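Local atomic coordinates of beta 1-3 glucanase (Clostridium beijerinckii NCIMB 8052, PDB entry 5H4E), a protein that probably hydrolyses beta-1,3-linked glucans, acting as a glycoside hydrolase of family 64. Residues A[187-190]-A[196-199]; A[309-312]-A[317-320]; A[323-328]-A[333-338]. All coordinates share one frame; numbering follows the deposited sequence.

Overall arrangement
All three contacts are local, with only four or five residues between the two segments of each. Contact 1 is partly buried: a tyrosine hydroxyl bonds to a backbone carbonyl on its inner side, while two more exposed lysines lay their chains against backbone oxygens. Contacts 2 and 3 are buried; contact 2 lies within the loop between helix 294-309 and helix 332-339, and contact 3 packs the later part of that loop on helix 332-339. Their centres lie about 10 Å apart, and a probable hydrogen bond from Tyr325 N to Arg309 O, 2.8 Å, joins them. Contact 2 relies on an indole N-H and a water, contact 3 on CH-pi packing. Helix 332-339 meets contact 1 through Phe333, Phe336 and Trp337.

Contact 1: A[187-190]-A[196-199]; sequences NAYK and EFKS
The hydroxyl of Tyr189 reaches across to the backbone of Phe197, donating a hydrogen bond from OH to Phe197 O over 2.8 Å. The angle C=O...OH at the acceptor is 130°, and the donor stands 36° out of the carbonyl plane, above it. Seen from the tyrosine, the same oxygen lies at the ring edge and in the ring plane. With CG anti to the backbone N (chi1 179°), the phenol extends so that its end closes on the second segment, although its CB bond does not point there, and OH also meets Phe197 CB at 3.6 Å. The Phe197 ring itself leads away from this meeting point. Two consecutive helices, 182-192 and the short, weakly bonded 195-198, are thus joined across the turn between them, with Lys190 and Lys198 opposed at 5.5 Å between their CA atoms. The two lysine chains cross at about a right angle, and each lays its methylenes on the other's backbone. Lys190, bent at its last three torsions, brings CE to 3.2 Å from Lys198 O; Lys198, extended until chi4, brings CE to 3.3 Å from Lys190 O. Lys198 NZ has a weak hydrogen bond to Val193 O in the connection. On the buried side the Tyr189 ring meets Phe336 of helix 332-339 edge-to-face, and Phe197 makes another edge-to-face pair with Tyr225.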
loop_
_atom_site.group_PDB
_atom_site.type_symbol
_atom_site.label_atom_id
_atom_site.label_comp_id
_atom_site.label_asym_id
_atom_site.label_seq_id
_atom_site.Cartn_x
_atom_site.Cartn_y
_atom_site.Cartn_z
ATOM N N ASN A 187 -11.639 -17.467 -4.270
ATOM C CA ASN A 187 -12.078 -18.352 -5.347
ATOM C C ASN A 187 -12.184 -17.618 -6.682
ATOM O O ASN A 187 -11.717 -18.115 -7.707
ATOM C CB ASN A 187 -13.415 -19.000 -4.995
ATOM C CG ASN A 187 -13.302 -19.981 -3.834
ATOM O OD1 ASN A 187 -12.246 -20.583 -3.609
ATOM N ND2 ASN A 187 -14.392 -20.155 -3.100
ATOM N N ALA A 188 -12.802 -16.440 -6.663
ATOM C CA ALA A 188 -12.929 -15.633 -7.875
ATOM C C ALA A 188 -11.575 -15.268 -8.447
ATOM O O ALA A 188 -11.386 -15.324 -9.657
ATOM C CB ALA A 188 -13.723 -14.380 -7.608
ATOM N N TYR A 189 -10.634 -14.885 -7.585
ATOM C CA TYR A 189 -9.289 -14.545 -8.053
ATOM C C TYR A 189 -8.694 -15.702 -8.862
ATOM O O TYR A 189 -8.233 -15.510 -9.988
ATOM C CB TYR A 189 -8.365 -14.183 -6.872
ATOM C CG TYR A 189 -6.946 -13.846 -7.312
ATOM C CD1 TYR A 189 -6.018 -14.851 -7.571
ATOM C CD2 TYR A 189 -6.542 -12.528 -7.485
ATOM C CE1 TYR A 189 -4.743 -14.562 -7.986
ATOM C CE2 TYR A 189 -5.253 -12.225 -7.902
ATOM C CZ TYR A 189 -4.360 -13.255 -8.154
ATOM O OH TYR A 189 -3.083 -12.977 -8.573
ATOM N N LYS A 190 -8.700 -16.895 -8.274
ATOM C CA LYS A 190 -8.105 -18.073 -8.910
ATOM C C LYS A 190 -8.713 -18.327 -10.298
ATOM O O LYS A 190 -8.000 -18.627 -11.255
ATOM C CB LYS A 190 -8.280 -19.299 -7.999
ATOM C CG LYS A 190 -7.633 -20.601 -8.502
ATOM C CD LYS A 190 -6.108 -20.488 -8.732
ATOM C CE LYS A 190 -5.303 -20.282 -7.442
ATOM N NZ LYS A 190 -5.242 -21.482 -6.513
ATOM N N GLU A 196 -0.054 -16.858 -15.180
ATOM C CA GLU A 196 1.109 -16.354 -14.439
ATOM C C GLU A 196 0.757 -15.838 -13.043
ATOM O O GLU A 196 1.606 -15.807 -12.149
ATOM C CB GLU A 196 1.805 -15.232 -15.223
ATOM C CG GLU A 196 2.386 -15.667 -16.552
ATOM C CD GLU A 196 1.432 -15.451 -17.720
ATOM O OE1 GLU A 196 0.215 -15.291 -17.499
ATOM O OE2 GLU A 196 1.910 -15.431 -18.873
ATOM N N PHE A 197 -0.494 -15.427 -12.850
ATOM C CA PHE A 197 -0.892 -14.797 -11.592
ATOM C C PHE A 197 -1.597 -15.722 -10.619
ATOM O O PHE A 197 -1.832 -15.338 -9.476
ATOM C CB PHE A 197 -1.796 -13.597 -11.878
ATOM C CG PHE A 197 -1.075 -12.460 -12.516
ATOM C CD1 PHE A 197 -0.512 -11.461 -11.738
ATOM C CD2 PHE A 197 -0.933 -12.404 -13.893
ATOM C CE1 PHE A 197 0.175 -10.416 -12.315
ATOM C CE2 PHE A 197 -0.241 -11.362 -14.486
ATOM C CZ PHE A 197 0.310 -10.361 -13.689
ATOM N N LYS A 198 -1.926 -16.933 -11.064
ATOM C CA LYS A 198 -2.775 -17.824 -10.273
ATOM C C LYS A 198 -2.112 -18.331 -8.990
ATOM O O LYS A 198 -2.771 -18.430 -7.950
ATOM C CB LYS A 198 -3.230 -19.021 -11.122
ATOM C CG LYS A 198 -4.245 -18.664 -12.205
ATOM C CD LYS A 198 -4.977 -19.912 -12.698
ATOM C CE LYS A 198 -6.042 -19.570 -13.745
ATOM N NZ LYS A 198 -5.417 -19.361 -15.062
ATOM N N SER A 199 -0.823 -18.658 -9.046
ATOM C CA SER A 199 -0.187 -19.278 -7.878
ATOM C C SER A 199 0.222 -18.245 -6.832
ATOM O O SER A 199 0.856 -18.583 -5.836
ATOM C CB SER A 199 1.031 -20.116 -8.288
ATOM O OG SER A 199 2.125 -19.311 -8.703
#

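Contact 2: A[309-312]-A[317-320]; sequences RHVM and HWNN
A buried indole-to-backbone contact closes the loop that follows helix 294-309, with Trp318 set against Val311 and Met312. Its polar element is the hydrogen bond from Trp318 NE1 to Val311 O, 2.7 Å long with an N-H...O angle of 152°. The oxygen lies only 4° out of the indole plane, whereas the donor sits well above the carbonyl plane of Val311. Beside this bond, Val311 CG2 touches Trp318 CD1 at 3.6 Å. With CG1 anti to the carbonyl carbon (chi1 -76°), CG2 falls between the backbone N and the carbonyl carbon, facing the pyrrole part of the indole that carries NE1. Farther along, Met312 SD lies 3.8 Å from Trp318 CZ2, an oblique Met-aromatic contact at the benzo part. Arg309 joins through water 1: the water accepts from Arg309 NH1 at 2.8 Å, in the guanidinium plane, and donates to Trp318 O at 2.8 Å. The charge of Arg309 is met chiefly by Asp352, which forms a salt bridge with NH2. Leu242 of strand 242-246 packs on both Met312 and Trp318. The two segments carry a Schellman motif, where His310 at positive phi ends the helix, and a type I beta turn from His317 to Asn320, with Asn320 N bonded to His317 O.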
loop_
_atom_site.group_PDB
_atom_site.type_symbol
_atom_site.label_atom_id
_atom_site.label_comp_id
_atom_site.label_asym_id
_atom_site.label_seq_id
_atom_site.Cartn_x
_atom_site.Cartn_y
_atom_site.Cartn_z
ATOM N N ARG A 309 -0.706 -0.762 -16.112
ATOM C CA ARG A 309 -2.038 -0.722 -16.718
ATOM C C ARG A 309 -2.016 -1.060 -18.212
ATOM O O ARG A 309 -3.078 -1.133 -18.846
ATOM C CB ARG A 309 -2.667 0.663 -16.503
ATOM C CG ARG A 309 -3.002 0.969 -15.035
ATOM C CD ARG A 309 -3.246 2.464 -14.795
ATOM N NE ARG A 309 -3.622 2.732 -13.408
ATOM C CZ ARG A 309 -3.656 3.944 -12.857
ATOM N NH1 ARG A 309 -3.314 5.018 -13.569
ATOM N NH2 ARG A 309 -4.012 4.084 -11.581
ATOM N N HIS A 310 -0.813 -1.303 -18.742
ATOM C CA HIS A 310 -0.560 -1.558 -20.169
ATOM C C HIS A 310 -1.208 -0.488 -21.062
ATOM O O HIS A 310 -2.025 -0.793 -21.923
ATOM C CB HIS A 310 -1.046 -2.965 -20.576
ATOM C CG HIS A 310 -0.497 -3.448 -21.890
ATOM N ND1 HIS A 310 0.378 -4.514 -21.985
ATOM C CD2 HIS A 310 -0.718 -3.033 -23.164
ATOM C CE1 HIS A 310 0.678 -4.726 -23.257
ATOM N NE2 HIS A 310 0.026 -3.844 -23.992
ATOM N N VAL A 311 -0.827 0.769 -20.859
ATOM C CA VAL A 311 -1.311 1.862 -21.697
ATOM C C VAL A 311 -0.185 2.836 -22.060
ATOM O O VAL A 311 -0.452 3.985 -22.428
ATOM C CB VAL A 311 -2.463 2.657 -21.016
ATOM C CG1 VAL A 311 -3.781 1.878 -21.081
ATOM C CG2 VAL A 311 -2.100 3.037 -19.571
ATOM N N MET A 312 1.063 2.370 -21.972
ATOM C CA MET A 312 2.219 3.215 -22.276
ATOM C C MET A 312 2.154 3.774 -23.704
ATOM O O MET A 312 2.670 4.856 -23.979
ATOM C CB MET A 312 3.525 2.436 -22.059
ATOM C CG MET A 312 4.084 2.574 -20.625
ATOM S SD MET A 312 4.473 4.290 -20.202
ATOM C CE MET A 312 6.006 4.564 -21.111
ATOM N N HIS A 317 -5.243 8.328 -22.940
ATOM C CA HIS A 317 -6.224 7.601 -22.134
ATOM C C HIS A 317 -5.675 7.119 -20.797
ATOM O O HIS A 317 -6.253 6.232 -20.160
ATOM C CB HIS A 317 -6.768 6.416 -22.929
ATOM C CG HIS A 317 -7.644 6.824 -24.074
ATOM N ND1 HIS A 317 -7.450 6.369 -25.361
ATOM C CD2 HIS A 317 -8.710 7.662 -24.128
ATOM C CE1 HIS A 317 -8.362 6.904 -26.157
ATOM N NE2 HIS A 317 -9.142 7.686 -25.432
ATOM N N TRP A 318 -4.582 7.728 -20.355
ATOM C CA TRP A 318 -4.005 7.378 -19.068
ATOM C C TRP A 318 -4.978 7.636 -17.912
ATOM O O TRP A 318 -4.863 7.024 -16.853
ATOM C CB TRP A 318 -2.701 8.145 -18.854
ATOM C CG TRP A 318 -1.540 7.528 -19.579
ATOM C CD1 TRP A 318 -1.577 6.458 -20.433
ATOM C CD2 TRP A 318 -0.172 7.921 -19.488
ATOM N NE1 TRP A 318 -0.311 6.169 -20.885
ATOM C CE2 TRP A 318 0.570 7.055 -20.324
ATOM C CE3 TRP A 318 0.500 8.921 -18.781
ATOM C CZ2 TRP A 318 1.953 7.164 -20.475
ATOM C CZ3 TRP A 318 1.874 9.032 -18.933
ATOM C CH2 TRP A 318 2.588 8.150 -19.764
ATOM N N ASN A 319 -5.948 8.521 -18.127
ATOM C CA ASN A 319 -6.943 8.819 -17.111
ATOM C C ASN A 319 -8.266 8.061 -17.281
ATOM O O ASN A 319 -9.252 8.371 -16.607
ATOM C CB ASN A 319 -7.220 10.329 -17.079
ATOM C CG ASN A 319 -7.868 10.855 -18.362
ATOM O OD1 ASN A 319 -8.198 10.100 -19.283
ATOM N ND2 ASN A 319 -8.065 12.171 -18.412
ATOM N N ASN A 320 -8.296 7.083 -18.177
ATOM C CA ASN A 320 -9.550 6.402 -18.485
ATOM C C ASN A 320 -9.438 4.890 -18.315
ATOM O O ASN A 320 -8.905 4.201 -19.178
ATOM C CB ASN A 320 -10.008 6.738 -19.913
ATOM C CG ASN A 320 -11.432 6.257 -20.209
ATOM O OD1 ASN A 320 -11.900 5.264 -19.649
ATOM N ND2 ASN A 320 -12.124 6.967 -21.093
HETATM O O HOH W 1 -2.631 5.405 -16.217
#

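Contact 3: A[323-328]-A[333-338]; sequences YFYKDA and FAKFWH
Tyr325 sets its ring against one side of helix 332-339, packing the loop that precedes the helix against it through a CH-pi interaction. Lys335 CB sits over the middle of the Tyr325 ring, 3.6 Å from its centroid and only 10° off the ring normal, so a methylene faces the pi surface almost squarely. From there the lysine chain runs outward past Tyr325 CD2: CG anti to the backbone N (chi1 170°) and a bend at chi2 bring Lys335 CD to 3.5 Å from that ring carbon. The long axes of the two side chains are oblique to each other. CA atoms of the same two residues, 7.0 Å apart, mark the nearest backbone approach, and Tyr325 reaches it from a backbone of positive phi.

Contacts at the phenol end are of a second kind, van der Waals approaches to the helix. Tyr325 OH comes within 3.7 Å of Ala334 CB and 4.0 Å of His338 CD2, the histidine standing one helical turn further on than the alanine; the tyrosine and histidine side chains cross at about a right angle.

Polar bonds made elsewhere set the positions of the helix residues. His338 is held at both nitrogens, ND1 to Asn344 O and NE2 to Asp352 OD2, and Asp352 also forms the salt bridge with Arg309, so one carboxylate links this helix with the end of helix 294-309. At the far end of the lysine chain, one helical turn before its partner, Lys335 NZ forms a salt bridge with Asp339 OD1.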
loop_
_atom_site.group_PDB
_atom_site.type_symbol
_atom_site.label_atom_id
_atom_site.label_comp_id
_atom_site.label_asym_id
_atom_site.label_seq_id
_atom_site.Cartn_x
_atom_site.Cartn_y
_atom_site.Cartn_z
ATOM N N TYR A 323 -9.576 1.758 -20.663
ATOM C CA TYR A 323 -8.477 1.348 -21.528
ATOM C C TYR A 323 -7.402 0.539 -20.794
ATOM O O TYR A 323 -6.466 0.052 -21.431
ATOM C CB TYR A 323 -7.846 2.579 -22.184
ATOM C CG TYR A 323 -8.764 3.230 -23.194
ATOM C CD1 TYR A 323 -9.768 4.100 -22.791
ATOM C CD2 TYR A 323 -8.644 2.947 -24.548
ATOM C CE1 TYR A 323 -10.617 4.691 -23.718
ATOM C CE2 TYR A 323 -9.485 3.527 -25.476
ATOM C CZ TYR A 323 -10.470 4.395 -25.052
ATOM O OH TYR A 323 -11.305 4.971 -25.976
ATOM N N PHE A 324 -7.545 0.385 -19.473
ATOM C CA PHE A 324 -6.513 -0.270 -18.665
ATOM C C PHE A 324 -6.637 -1.796 -18.754
ATOM O O PHE A 324 -7.743 -2.327 -18.874
ATOM C CB PHE A 324 -6.589 0.118 -17.172
ATOM C CG PHE A 324 -6.456 1.601 -16.865
ATOM C CD1 PHE A 324 -5.993 2.514 -17.800
ATOM C CD2 PHE A 324 -6.782 2.060 -15.593
ATOM C CE1 PHE A 324 -5.890 3.870 -17.476
ATOM C CE2 PHE A 324 -6.684 3.405 -15.267
ATOM C CZ PHE A 324 -6.228 4.308 -16.211
ATOM N N TYR A 325 -5.499 -2.482 -18.647
ATOM C CA TYR A 325 -5.440 -3.941 -18.512
ATOM C C TYR A 325 -6.066 -4.698 -19.677
ATOM O O TYR A 325 -6.567 -5.809 -19.500
ATOM C CB TYR A 325 -6.120 -4.374 -17.212
ATOM C CG TYR A 325 -5.644 -3.625 -15.988
ATOM C CD1 TYR A 325 -4.386 -3.867 -15.444
ATOM C CD2 TYR A 325 -6.457 -2.691 -15.366
ATOM C CE1 TYR A 325 -3.954 -3.187 -14.317
ATOM C CE2 TYR A 325 -6.033 -2.004 -14.229
ATOM C CZ TYR A 325 -4.783 -2.258 -13.713
ATOM O OH TYR A 325 -4.375 -1.588 -12.581
ATOM N N LYS A 326 -6.010 -4.111 -20.870
ATOM C CA LYS A 326 -6.678 -4.685 -22.038
ATOM C C LYS A 326 -5.837 -5.736 -22.757
ATOM O O LYS A 326 -6.345 -6.508 -23.566
ATOM C CB LYS A 326 -7.063 -3.577 -23.016
ATOM C CG LYS A 326 -8.292 -2.778 -22.612
ATOM C CD LYS A 326 -9.561 -3.583 -22.879
ATOM C CE LYS A 326 -10.838 -2.835 -22.488
ATOM N NZ LYS A 326 -10.884 -2.455 -21.040
ATOM N N ASP A 327 -4.545 -5.759 -22.479
ATOM C CA ASP A 327 -3.719 -6.837 -23.007
ATOM C C ASP A 327 -2.537 -7.110 -22.095
ATOM O O ASP A 327 -2.124 -6.248 -21.319
ATOM C CB ASP A 327 -3.230 -6.515 -24.424
ATOM C CG ASP A 327 -2.711 -7.759 -25.159
ATOM O OD1 ASP A 327 -2.912 -8.892 -24.644
ATOM O OD2 ASP A 327 -2.110 -7.610 -26.248
ATOM N N ALA A 328 -2.008 -8.327 -22.198
ATOM C CA ALA A 328 -0.846 -8.752 -21.433
ATOM C C ALA A 328 0.443 -8.259 -22.093
ATOM O O ALA A 328 0.507 -8.135 -23.320
ATOM C CB ALA A 328 -0.837 -10.275 -21.310
ATOM N N PHE A 333 -3.163 -8.859 -11.071
ATOM C CA PHE A 333 -3.400 -8.802 -9.624
ATOM C C PHE A 333 -4.108 -7.472 -9.265
ATOM O O PHE A 333 -5.188 -7.471 -8.667
ATOM C CB PHE A 333 -2.070 -8.972 -8.874
ATOM C CG PHE A 333 -2.149 -8.740 -7.376
ATOM C CD1 PHE A 333 -1.939 -7.471 -6.842
ATOM C CD2 PHE A 333 -2.406 -9.797 -6.505
ATOM C CE1 PHE A 333 -2.004 -7.246 -5.465
ATOM C CE2 PHE A 333 -2.467 -9.586 -5.117
ATOM C CZ PHE A 333 -2.265 -8.308 -4.598
ATOM N N ALA A 334 -3.518 -6.350 -9.663
ATOM C CA ALA A 334 -4.090 -5.039 -9.352
ATOM C C ALA A 334 -5.499 -4.911 -9.920
ATOM O O ALA A 334 -6.419 -4.457 -9.238
ATOM C CB ALA A 334 -3.205 -3.921 -9.898
ATOM N N LYS A 335 -5.652 -5.308 -11.177
ATOM C CA LYS A 335 -6.951 -5.227 -11.850
ATOM C C LYS A 335 -8.028 -6.001 -11.084
ATOM O O LYS A 335 -9.160 -5.520 -10.954
ATOM C CB LYS A 335 -6.827 -5.728 -13.287
ATOM C CG LYS A 335 -8.155 -5.925 -14.058
ATOM C CD LYS A 335 -9.032 -4.667 -14.170
ATOM C CE LYS A 335 -10.145 -4.874 -15.233
ATOM N NZ LYS A 335 -11.113 -3.723 -15.290
ATOM N N PHE A 336 -7.687 -7.175 -10.548
ATOM C CA PHE A 336 -8.678 -7.916 -9.767
ATOM C C PHE A 336 -9.248 -7.081 -8.601
ATOM O O PHE A 336 -10.466 -7.071 -8.368
ATOM C CB PHE A 336 -8.107 -9.233 -9.210
ATOM C CG PHE A 336 -9.172 -10.114 -8.602
ATOM C CD1 PHE A 336 -9.397 -10.121 -7.238
ATOM C CD2 PHE A 336 -9.992 -10.885 -9.417
ATOM C CE1 PHE A 336 -10.406 -10.909 -6.682
ATOM C CE2 PHE A 336 -10.992 -11.672 -8.876
ATOM C CZ PHE A 336 -11.201 -11.681 -7.508
ATOM N N TRP A 337 -8.392 -6.376 -7.867
ATOM C CA TRP A 337 -8.899 -5.655 -6.690
ATOM C C TRP A 337 -9.754 -4.467 -7.146
ATOM O O TRP A 337 -10.782 -4.175 -6.542
ATOM C CB TRP A 337 -7.727 -5.265 -5.746
ATOM C CG TRP A 337 -6.983 -6.534 -5.432
ATOM C CD1 TRP A 337 -5.701 -6.857 -5.782
ATOM C CD2 TRP A 337 -7.543 -7.708 -4.828
ATOM N NE1 TRP A 337 -5.424 -8.155 -5.400
ATOM C CE2 TRP A 337 -6.542 -8.694 -4.817
ATOM C CE3 TRP A 337 -8.794 -8.011 -4.269
ATOM C CZ2 TRP A 337 -6.756 -9.959 -4.284
ATOM C CZ3 TRP A 337 -9.010 -9.264 -3.761
ATOM C CH2 TRP A 337 -7.991 -10.226 -3.766
ATOM N N HIS A 338 -9.377 -3.831 -8.249
ATOM C CA HIS A 338 -10.211 -2.773 -8.797
ATOM C C HIS A 338 -11.588 -3.330 -9.140
ATOM O O HIS A 338 -12.606 -2.689 -8.880
ATOM C CB HIS A 338 -9.555 -2.131 -10.024
ATOM C CG HIS A 338 -8.393 -1.252 -9.677
ATOM N ND1 HIS A 338 -8.547 0.048 -9.250
ATOM C CD2 HIS A 338 -7.063 -1.500 -9.664
ATOM C CE1 HIS A 338 -7.356 0.568 -8.994
ATOM N NE2 HIS A 338 -6.439 -0.354 -9.233
#